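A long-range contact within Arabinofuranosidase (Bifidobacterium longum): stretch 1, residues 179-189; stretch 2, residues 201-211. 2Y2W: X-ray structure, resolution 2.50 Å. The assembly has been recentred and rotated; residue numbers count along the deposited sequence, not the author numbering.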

# COMPACT_ATOMS: atom_id res chain seq x y z
N ASP D 179 -0.20 2.69 16.02
CA ASP D 179 0.94 2.59 16.93
C ASP D 179 1.14 3.89 17.72
O ASP D 179 1.30 3.84 18.94
CB ASP D 179 2.22 2.21 16.17
CG ASP D 179 2.22 0.76 15.68
OD1 ASP D 179 1.33 -0.03 16.06
OD2 ASP D 179 3.13 0.40 14.89
N GLU D 180 1.11 5.03 17.03
CA GLU D 180 1.26 6.34 17.68
C GLU D 180 0.10 6.65 18.62
O GLU D 180 0.29 7.25 19.67
CB GLU D 180 1.44 7.46 16.65
CG GLU D 180 1.63 8.84 17.29
CD GLU D 180 2.25 9.87 16.36
OE1 GLU D 180 1.85 9.93 15.17
OE2 GLU D 180 3.13 10.63 16.83
N LEU D 181 -1.11 6.24 18.22
CA LEU D 181 -2.30 6.42 19.03
C LEU D 181 -2.17 5.69 20.37
O LEU D 181 -2.44 6.25 21.43
CB LEU D 181 -3.54 5.93 18.26
CG LEU D 181 -4.90 5.85 18.96
CD1 LEU D 181 -5.37 7.21 19.45
CD2 LEU D 181 -5.91 5.23 18.02
N GLU D 182 -1.73 4.44 20.30
CA GLU D 182 -1.49 3.61 21.48
C GLU D 182 -0.37 4.19 22.35
O GLU D 182 -0.49 4.23 23.57
CB GLU D 182 -1.15 2.19 21.05
CG GLU D 182 -1.02 1.17 22.17
CD GLU D 182 -0.75 -0.24 21.64
OE1 GLU D 182 -0.96 -0.49 20.43
OE2 GLU D 182 -0.34 -1.11 22.44
N TYR D 183 0.71 4.65 21.71
CA TYR D 183 1.85 5.22 22.43
C TYR D 183 1.47 6.49 23.17
O TYR D 183 1.87 6.70 24.31
CB TYR D 183 3.01 5.51 21.47
CG TYR D 183 4.16 6.26 22.11
CD1 TYR D 183 5.21 5.57 22.72
CD2 TYR D 183 4.20 7.65 22.12
CE1 TYR D 183 6.26 6.25 23.31
CE2 TYR D 183 5.24 8.34 22.72
CZ TYR D 183 6.27 7.63 23.31
OH TYR D 183 7.31 8.31 23.90
N VAL D 184 0.68 7.32 22.50
CA VAL D 184 0.35 8.64 23.01
C VAL D 184 -0.79 8.64 24.04
O VAL D 184 -0.79 9.45 24.98
CB VAL D 184 0.08 9.61 21.83
CG1 VAL D 184 -1.38 9.56 21.40
CG2 VAL D 184 0.47 11.02 22.19
N ASN D 185 -1.75 7.73 23.89
CA ASN D 185 -3.00 7.78 24.66
C ASN D 185 -3.36 6.51 25.43
O ASN D 185 -4.32 6.50 26.20
CB ASN D 185 -4.17 8.18 23.76
CG ASN D 185 -4.22 9.66 23.46
OD1 ASN D 185 -3.56 10.47 24.13
ND2 ASN D 185 -4.99 10.04 22.45
N GLY D 186 -2.60 5.45 25.20
CA GLY D 186 -2.87 4.17 25.84
C GLY D 186 -2.64 4.20 27.34
O GLY D 186 -1.86 5.00 27.84
N ALA D 187 -3.34 3.32 28.05
CA ALA D 187 -3.10 3.14 29.48
C ALA D 187 -1.80 2.36 29.67
O ALA D 187 -1.47 1.51 28.84
CB ALA D 187 -4.27 2.40 30.11
N PRO D 188 -1.05 2.65 30.75
CA PRO D 188 0.14 1.85 31.06
C PRO D 188 -0.22 0.36 31.17
O PRO D 188 -1.28 0.02 31.69
CB PRO D 188 0.59 2.40 32.41
CG PRO D 188 0.10 3.80 32.43
CD PRO D 188 -1.20 3.78 31.68
N GLY D 189 0.65 -0.50 30.67
CA GLY D 189 0.41 -1.94 30.68
C GLY D 189 0.40 -2.58 29.30
O GLY D 189 0.04 -3.75 29.15
N ILE D 201 6.75 10.29 30.53
CA ILE D 201 5.35 10.73 30.55
C ILE D 201 4.44 9.56 30.93
O ILE D 201 4.15 8.68 30.11
CB ILE D 201 4.92 11.37 29.20
CG1 ILE D 201 5.86 12.52 28.83
CG2 ILE D 201 3.48 11.86 29.26
CD1 ILE D 201 6.06 12.72 27.35
N GLU D 202 4.01 9.56 32.19
CA GLU D 202 3.29 8.44 32.77
C GLU D 202 1.84 8.36 32.29
O GLU D 202 1.38 7.31 31.83
CB GLU D 202 3.34 8.53 34.30
CG GLU D 202 2.83 7.29 35.03
CD GLU D 202 3.08 7.34 36.53
OE1 GLU D 202 3.26 8.46 37.07
OE2 GLU D 202 3.09 6.27 37.17
N GLU D 203 1.13 9.48 32.40
CA GLU D 203 -0.27 9.58 32.01
C GLU D 203 -0.43 9.68 30.49
O GLU D 203 0.46 10.19 29.81
CB GLU D 203 -0.92 10.79 32.71
CG GLU D 203 -0.62 12.16 32.08
CD GLU D 203 0.81 12.66 32.29
OE1 GLU D 203 1.65 11.94 32.90
OE2 GLU D 203 1.11 13.79 31.85
N PRO D 204 -1.55 9.17 29.95
CA PRO D 204 -1.87 9.40 28.54
C PRO D 204 -1.93 10.90 28.23
O PRO D 204 -2.29 11.70 29.09
CB PRO D 204 -3.25 8.77 28.39
CG PRO D 204 -3.24 7.66 29.37
CD PRO D 204 -2.47 8.18 30.55
N MET D 205 -1.56 11.25 27.00
CA MET D 205 -1.49 12.65 26.59
C MET D 205 -2.86 13.26 26.29
O MET D 205 -2.99 14.48 26.19
CB MET D 205 -0.57 12.80 25.38
CG MET D 205 0.86 12.35 25.63
SD MET D 205 1.93 12.77 24.26
CE MET D 205 3.44 11.90 24.70
N ASP D 206 -3.87 12.40 26.18
CA ASP D 206 -5.25 12.80 25.88
C ASP D 206 -5.35 13.73 24.66
O ASP D 206 -5.86 14.85 24.76
CB ASP D 206 -5.93 13.43 27.11
CG ASP D 206 -6.10 12.45 28.25
OD1 ASP D 206 -6.08 11.22 28.02
OD2 ASP D 206 -6.26 12.92 29.40
N ILE D 207 -4.84 13.25 23.53
CA ILE D 207 -4.97 13.97 22.27
C ILE D 207 -6.27 13.55 21.58
O ILE D 207 -6.43 12.40 21.17
CB ILE D 207 -3.73 13.77 21.38
CG1 ILE D 207 -2.49 14.32 22.10
CG2 ILE D 207 -3.92 14.46 20.02
CD1 ILE D 207 -1.17 14.05 21.40
N LYS D 208 -7.21 14.49 21.51
CA LYS D 208 -8.54 14.27 20.93
C LYS D 208 -8.57 14.44 19.42
O LYS D 208 -9.08 13.57 18.70
CB LYS D 208 -9.54 15.26 21.54
CG LYS D 208 -10.42 14.70 22.64
CD LYS D 208 -11.38 15.78 23.13
CE LYS D 208 -12.49 15.19 24.00
NZ LYS D 208 -13.49 16.23 24.38
N MET D 209 -8.04 15.56 18.94
CA MET D 209 -8.14 15.94 17.54
C MET D 209 -6.92 15.48 16.73
O MET D 209 -5.78 15.82 17.05
CB MET D 209 -8.34 17.46 17.42
CG MET D 209 -8.96 17.92 16.12
SD MET D 209 -9.45 19.65 16.22
CE MET D 209 -9.88 19.98 14.51
N TRP D 210 -7.19 14.70 15.69
CA TRP D 210 -6.15 14.11 14.85
C TRP D 210 -6.38 14.43 13.38
O TRP D 210 -7.51 14.35 12.89
CB TRP D 210 -6.11 12.59 15.02
CG TRP D 210 -5.69 12.11 16.37
CD1 TRP D 210 -6.40 12.21 17.54
CD2 TRP D 210 -4.47 11.43 16.70
NE1 TRP D 210 -5.69 11.65 18.57
CE2 TRP D 210 -4.51 11.16 18.09
CE3 TRP D 210 -3.36 11.01 15.96
CZ2 TRP D 210 -3.48 10.50 18.75
CZ3 TRP D 210 -2.33 10.36 16.62
CH2 TRP D 210 -2.40 10.11 18.00
N CYS D 211 -5.30 14.78 12.68
CA CYS D 211 -5.35 14.99 11.24
C CYS D 211 -4.81 13.77 10.50
O CYS D 211 -3.64 13.41 10.63
CB CYS D 211 -4.57 16.24 10.84
SG CYS D 211 -5.22 17.75 11.56

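The contact joins the C-terminal end of a helix, 179-185, to a loop that leads into a strand, 209-211. The helix and strand axes run nearly antiparallel, at 153°, but stay 12.2 Å apart at closest approach. From the strand, the W210 side chain reaches across toward the helix. The backbones come closest where the helix ends: the CA atoms of N185 and P204 are 4.4 Å apart.

Here the helix leaves a carbonyl free for the loop. V184 O accepts a hydrogen bond from M205 N at 2.8 Å, and the N-H points almost straight at it (171°). N185 continues the join with its side chain. Its amide has both an acceptor and a donor, and both are used on one loop residue. OD1 of N185 accepts from I207 N at 3.1 Å, and ND2 of N185 donates to I207 O at 3.0 Å. I207 O also accepts from W210 NE1 at 2.8 Å, so one carbonyl ties the asparagine to the indole.

V184 is the central bump. Its two methyls enter a hollow lined by M205, I207 and W210. CG2 of V184 lies 3.1 Å from M205 SD, closer than a normal carbon-sulfur contact, and 3.5 Å from I207 CD1. CG1 of V184 meets the edge of the indole, 3.5 Å from W210 CZ2. The same ring reaches back along the helix, with W210 CZ2 3.9 Å from L181 CD1. M205 extends the other way, and its CE ends 4.5 Å from Y183 CE2. These pairings are apolar, and the residues that make them are buried.

P204 fits against the backbone just past V184. Its CB is 3.3 Å from N185 O, and its CG is 3.4 Å from G186 O. G186 is the first residue to leave helical geometry. Farther out, P188 CG rests 3.8 Å from E202 O at the exposed margin.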